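Local coordinates for enoyl-CoA hydratase/isomerase family protein (Bacillus anthracis, PDB 3KQF) that probably catalyses the reversible hydration of trans-2-enoyl-CoA thioesters to 3-hydroxyacyl-CoA, as expected of an enoyl-CoA hydratase of the crotonase family, at residues A[7-11]-A[22-26]. Numbering follows the deposited sequence.
Sequences LQNIS and ISLNR
How the open end of an antiparallel hairpin is finished once regular pairing stops is illustrated by strands 10-13 and 19-24. Ser11 anchors the register as a hydrogen-bonded pair with Ser23 (Ser11 N to Ser23 O and Ser23 N to Ser11 O, both 2.9 Å), their CB atoms 4.2 Å apart on one face. One step on, Ile10 and Leu24 form a non-hydrogen-bonded pair, CA-CA 4.6 Å. Their side chains occupy the other face, where Ile10 CG2 meets Leu24 CD2 at 4.2 Å and helix 35-49 covers Ile10. Beyond it Asn9 leaves extended geometry (phi/psi -104/-11), yet its O accepts from Asn25 N at 2.7 Å. Asn25 sets CB 3.8 Å from Ile10 CA; with chi1 t, its ND2 donates to a water (2.9 Å) bridging Leu7 O and Ile10 O. Asn9 OD1 approaches Arg26 CD at 3.6 Å, while Arg26 NH1 hydrogen-bonds Ser32 O and salt-bridges Asp72. Strand 10-13 is outermost within the chain and 19-24 pairs onward with parallel 56-61, making this the N-terminal edge hairpin of the crotonase-fold sheet.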
ATOM      1  N   LEU A   7      38.048   8.782   8.540  1.00 29.87           N
ATOM      2  CA  LEU A   7      36.746   9.262   7.998  1.00 29.13           C
ATOM      3  C   LEU A   7      36.551  10.737   8.333  1.00 28.91           C
ATOM      4  O   LEU A   7      36.605  11.124   9.505  1.00 29.92           O
ATOM      5  CB  LEU A   7      35.600   8.453   8.594  1.00 29.79           C
ATOM      6  CG  LEU A   7      35.579   6.954   8.317  1.00 30.10           C
ATOM      7  CD1 LEU A   7      34.474   6.318   9.141  1.00 30.68           C
ATOM      8  CD2 LEU A   7      35.393   6.674   6.826  1.00 31.31           C
ATOM      9  N   GLN A   8      36.322  11.559   7.314  1.00 27.12           N
ATOM     10  CA  GLN A   8      36.139  12.991   7.518  1.00 26.77           C
ATOM     11  C   GLN A   8      34.715  13.493   7.296  1.00 25.34           C
ATOM     12  O   GLN A   8      34.340  14.527   7.839  1.00 26.06           O
ATOM     13  CB  GLN A   8      37.076  13.783   6.597  1.00 27.51           C
ATOM     14  CG  GLN A   8      38.560  13.579   6.861  1.00 30.86           C
ATOM     15  CD  GLN A   8      39.420  14.553   6.076  1.00 32.35           C
ATOM     16  OE1 GLN A   8      38.914  15.349   5.285  1.00 32.63           O
ATOM     17  NE2 GLN A   8      40.732  14.499   6.296  1.00 35.66           N
ATOM     18  N   ASN A   9      33.937  12.779   6.487  1.00 22.82           N
ATOM     19  CA  ASN A   9      32.584  13.199   6.145  1.00 21.76           C
ATOM     20  C   ASN A   9      31.478  12.422   6.873  1.00 21.73           C
ATOM     21  O   ASN A   9      30.311  12.802   6.802  1.00 20.57           O
ATOM     22  CB  ASN A   9      32.397  13.090   4.631  1.00 21.18           C
ATOM     23  CG  ASN A   9      33.294  14.065   3.868  1.00 23.71           C
ATOM     24  OD1 ASN A   9      33.131  15.280   3.969  1.00 20.63           O
ATOM     25  ND2 ASN A   9      34.227  13.532   3.094  1.00 23.93           N
ATOM     26  N   ILE A  10      31.839  11.328   7.534  0.60 22.24           N
ATOM     27  CA  ILE A  10      30.875  10.578   8.335  0.60 22.17           C
ATOM     28  C   ILE A  10      31.525  10.171   9.655  0.60 22.27           C
ATOM     29  O   ILE A  10      32.745  10.244   9.813  0.60 21.20           O
ATOM     30  CB  ILE A  10      30.324   9.332   7.624  0.60 22.45           C
ATOM     31  CG1 ILE A  10      31.415   8.285   7.424  0.60 21.69           C
ATOM     32  CG2 ILE A  10      29.662   9.694   6.282  0.60 23.68           C
ATOM     33  CD1 ILE A  10      30.886   7.029   6.768  0.60 20.00           C
ATOM     34  N   SER A  11      30.685   9.774  10.603  1.00 21.94           N
ATOM     35  CA  SER A  11      31.124   9.325  11.917  1.00 22.67           C
ATOM     36  C   SER A  11      30.518   7.947  12.111  1.00 21.82           C
ATOM     37  O   SER A  11      29.390   7.711  11.696  1.00 20.05           O
ATOM     38  CB  SER A  11      30.605  10.252  13.016  1.00 23.88           C
ATOM     39  OG  SER A  11      31.091  11.567  12.865  1.00 27.64           O
ATOM     40  N   ILE A  22      25.706   5.287  12.191  1.00 16.32           N
ATOM     41  CA  ILE A  22      26.444   6.018  11.183  1.00 17.08           C
ATOM     42  C   ILE A  22      25.836   7.417  11.087  1.00 17.16           C
ATOM     43  O   ILE A  22      24.630   7.544  10.910  1.00 16.67           O
ATOM     44  CB  ILE A  22      26.323   5.351   9.805  1.00 16.46           C
ATOM     45  CG1 ILE A  22      26.782   3.887   9.869  1.00 21.16           C
ATOM     46  CG2 ILE A  22      27.135   6.129   8.787  1.00 19.36           C
ATOM     47  CD1 ILE A  22      26.579   3.122   8.581  1.00 21.86           C
ATOM     48  N   SER A  23      26.654   8.454  11.240  1.00 17.12           N
ATOM     49  CA  SER A  23      26.157   9.825  11.183  1.00 18.42           C
ATOM     50  C   SER A  23      26.779  10.615  10.031  1.00 20.05           C
ATOM     51  O   SER A  23      28.015  10.741   9.956  1.00 20.07           O
ATOM     52  CB  SER A  23      26.467  10.559  12.491  1.00 19.22           C
ATOM     53  OG  SER A  23      25.976   9.887  13.627  1.00 20.87           O
ATOM     54  N   LEU A  24      25.952  11.144   9.128  1.00 18.72           N
ATOM     55  CA  LEU A  24      26.479  12.017   8.074  1.00 20.86           C
ATOM     56  C   LEU A  24      27.072  13.200   8.843  1.00 20.23           C
ATOM     57  O   LEU A  24      26.421  13.746   9.731  1.00 21.58           O
ATOM     58  CB  LEU A  24      25.400  12.462   7.089  1.00 19.28           C
ATOM     59  CG  LEU A  24      24.612  11.364   6.379  1.00 20.86           C
ATOM     60  CD1 LEU A  24      23.632  11.968   5.393  1.00 20.95           C
ATOM     61  CD2 LEU A  24      25.523  10.367   5.661  1.00 23.40           C
ATOM     62  N   ASN A  25      28.301  13.586   8.507  1.00 20.41           N
ATOM     63  CA  ASN A  25      29.020  14.616   9.255  1.00 21.25           C
ATOM     64  C   ASN A  25      29.561  15.780   8.421  1.00 20.36           C
ATOM     65  O   ASN A  25      30.774  15.999   8.341  1.00 20.23           O
ATOM     66  CB  ASN A  25      30.173  13.956  10.025  1.00 21.71           C
ATOM     67  CG  ASN A  25      30.786  14.873  11.070  1.00 25.56           C
ATOM     68  OD1 ASN A  25      30.106  15.733  11.640  1.00 27.49           O
ATOM     69  ND2 ASN A  25      32.078  14.676  11.348  1.00 30.07           N
ATOM     70  N   ARG A  26      28.640  16.527   7.824  1.00 18.12           N
ATOM     71  CA  ARG A  26      28.951  17.704   7.052  1.00 18.83           C
ATOM     72  C   ARG A  26      27.930  18.770   7.442  1.00 18.28           C
ATOM     73  O   ARG A  26      27.207  19.274   6.594  1.00 17.28           O
ATOM     74  CB  ARG A  26      28.859  17.417   5.556  1.00 18.60           C
ATOM     75  CG  ARG A  26      29.777  16.337   5.031  1.00 18.26           C
ATOM     76  CD  ARG A  26      29.709  16.367   3.501  1.00 17.98           C
ATOM     77  NE  ARG A  26      30.366  17.559   2.973  1.00 19.69           N
ATOM     78  CZ  ARG A  26      30.046  18.182   1.842  1.00 19.76           C
ATOM     79  NH1 ARG A  26      29.001  17.785   1.108  1.00 20.91           N
ATOM     80  NH2 ARG A  26      30.740  19.257   1.472  1.00 20.14           N
TER
HETATM   81  O   HOH W   1      34.142  12.744  10.551  1.00 45.61           O
HETATM   82  O   HOH W   2      33.113  16.770   7.289  1.00 26.03           O
HETATM   83  O   HOH W   3      32.700  18.545   4.641  1.00 22.74           O
HETATM   84  O   HOH W   4      27.692   8.186  14.614  1.00 25.11           O